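CAMP-dependent protein kinase regulatory subunit (Saccharomyces cerevisiae, PDB 6XQK) regulates the cAMP-dependent protein kinase, probably by holding its catalytic subunit inactive until cAMP binds, and self-associates through an N-terminal docking and dimerization domain. Local coordinates at residues S27-L30 / Q31-N35. Numbering follows the deposited sequence.
Sequences SDFL and QFSAN
The carboxylate of Asp28 overlaps the start of the Gln31 side chain, CG of Asp28 lying 3.4 Å from CB of Gln31, and marks the N-cap of helix 29-49, the second helix of the helical docking and dimerization domain. The capping bond runs from Gln31 N to Asp28 OD1 at 3.1 Å with an N-H...O angle of 163°; it is straight at the hydrogen, yet the donor sits well above the carboxylate plane. A chi1 of -166° turns the Asp28 carboxylate away from its own backbone N and carries OD1 toward the first turn, to Gln31 N. Asp28 O meanwhile accepts from Phe32 N at 3.0 Å, so backbone and side chain of one residue both hold that turn. The same carboxylate reaches between chains: OD1 also forms a salt bridge with Arg45 of the third subunit, whose side chain packs on Gln31 as well. Replacing Asp28 with alanine removes the carboxylate, and would probably leave Gln31 N without its capping acceptor and cost Arg45 of the third subunit this salt bridge.

Gln31 bends at chi2 (64°), bringing NE2 within 2.9 Å of Asn35 OD1, one turn along; the acceptor lies near the plane of the Gln31 amide, whereas NE2 stands above the plane of the Asn35 amide. On another side of the helix, Phe29 and Phe32 both pack on Ile21 of helix 8-24, joining the two helices of the hairpin, and Ser33 meets Phe17 there and Phe37 of the second subunit. Ser33 folds its hydroxyl back onto the preceding turn, where Phe29 O accepts two bonds, from Ser33 N at 2.9 Å and from Ser33 OG at 2.7 Å. That OG also lies over one face of the Phe29 ring, offset toward the rim, with CE1 of Phe29 3.5 Å from OG of Ser33.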
loop_
_atom_site.group_PDB
_atom_site.type_symbol
_atom_site.label_atom_id
_atom_site.label_comp_id
_atom_site.label_asym_id
_atom_site.label_seq_id
_atom_site.Cartn_x
_atom_site.Cartn_y
_atom_site.Cartn_z
ATOM N N SER A 27 8.039 -5.196 -15.240
ATOM C CA SER A 27 7.065 -5.986 -16.013
ATOM C C SER A 27 5.636 -5.738 -15.452
ATOM O O SER A 27 4.655 -5.878 -16.179
ATOM C CB SER A 27 7.402 -7.477 -15.917
ATOM O OG SER A 27 7.408 -7.934 -14.571
ATOM N N ASP A 28 5.531 -5.380 -14.151
ATOM C CA ASP A 28 4.281 -5.043 -13.515
ATOM C C ASP A 28 4.419 -3.599 -12.999
ATOM O O ASP A 28 4.851 -3.378 -11.872
ATOM C CB ASP A 28 3.991 -6.025 -12.386
ATOM C CG ASP A 28 2.573 -5.964 -11.873
ATOM O OD1 ASP A 28 1.957 -4.878 -11.952
ATOM O OD2 ASP A 28 2.081 -6.998 -11.372
ATOM N N PHE A 29 4.093 -2.620 -13.850
ATOM C CA PHE A 29 4.182 -1.200 -13.512
ATOM C C PHE A 29 3.405 -0.843 -12.251
ATOM O O PHE A 29 3.970 -0.194 -11.387
ATOM C CB PHE A 29 3.730 -0.322 -14.715
ATOM C CG PHE A 29 3.862 1.168 -14.482
ATOM C CD1 PHE A 29 2.846 1.885 -13.872
ATOM C CD2 PHE A 29 5.008 1.845 -14.854
ATOM C CE1 PHE A 29 2.982 3.243 -13.615
ATOM C CE2 PHE A 29 5.132 3.210 -14.617
ATOM C CZ PHE A 29 4.120 3.902 -13.995
ATOM N N LEU A 30 2.127 -1.244 -12.142
ATOM C CA LEU A 30 1.314 -0.914 -10.976
ATOM C C LEU A 30 1.855 -1.489 -9.682
ATOM O O LEU A 30 1.867 -0.781 -8.680
ATOM C CB LEU A 30 -0.155 -1.295 -11.148
ATOM C CG LEU A 30 -0.973 -0.512 -12.164
ATOM C CD1 LEU A 30 -2.401 -1.051 -12.213
ATOM C CD2 LEU A 30 -0.948 0.989 -11.860
ATOM N N GLN A 31 2.300 -2.749 -9.685
ATOM C CA GLN A 31 2.853 -3.370 -8.472
ATOM C C GLN A 31 4.166 -2.724 -8.053
ATOM O O GLN A 31 4.373 -2.460 -6.878
ATOM C CB GLN A 31 3.041 -4.880 -8.648
ATOM C CG GLN A 31 3.361 -5.617 -7.360
ATOM C CD GLN A 31 2.234 -5.527 -6.380
ATOM O OE1 GLN A 31 1.163 -6.116 -6.570
ATOM N NE2 GLN A 31 2.438 -4.773 -5.304
ATOM N N PHE A 32 5.031 -2.424 -9.009
ATOM C CA PHE A 32 6.296 -1.756 -8.732
ATOM C C PHE A 32 6.044 -0.361 -8.151
ATOM O O PHE A 32 6.719 0.039 -7.191
ATOM C CB PHE A 32 7.121 -1.620 -10.025
ATOM C CG PHE A 32 8.441 -0.900 -9.856
ATOM C CD1 PHE A 32 8.519 0.474 -9.976
ATOM C CD2 PHE A 32 9.603 -1.602 -9.606
ATOM C CE1 PHE A 32 9.725 1.136 -9.804
ATOM C CE2 PHE A 32 10.810 -0.938 -9.444
ATOM C CZ PHE A 32 10.867 0.427 -9.558
ATOM N N SER A 33 5.104 0.387 -8.761
ATOM C CA SER A 33 4.791 1.743 -8.342
ATOM C C SER A 33 4.146 1.787 -6.963
ATOM O O SER A 33 4.522 2.624 -6.162
ATOM C CB SER A 33 3.902 2.429 -9.368
ATOM O OG SER A 33 4.525 2.377 -10.636
ATOM N N ALA A 34 3.224 0.872 -6.663
ATOM C CA ALA A 34 2.612 0.799 -5.340
ATOM C C ALA A 34 3.697 0.451 -4.300
ATOM O O ALA A 34 3.785 1.123 -3.279
ATOM C CB ALA A 34 1.502 -0.246 -5.314
ATOM N N ASN A 35 4.564 -0.537 -4.603
ATOM C CA ASN A 35 5.641 -0.898 -3.692
ATOM C C ASN A 35 6.594 0.269 -3.435
ATOM O O ASN A 35 7.026 0.471 -2.296
ATOM C CB ASN A 35 6.411 -2.104 -4.209
ATOM C CG ASN A 35 5.649 -3.406 -4.158
ATOM O OD1 ASN A 35 4.509 -3.488 -3.685
ATOM N ND2 ASN A 35 6.251 -4.453 -4.666
#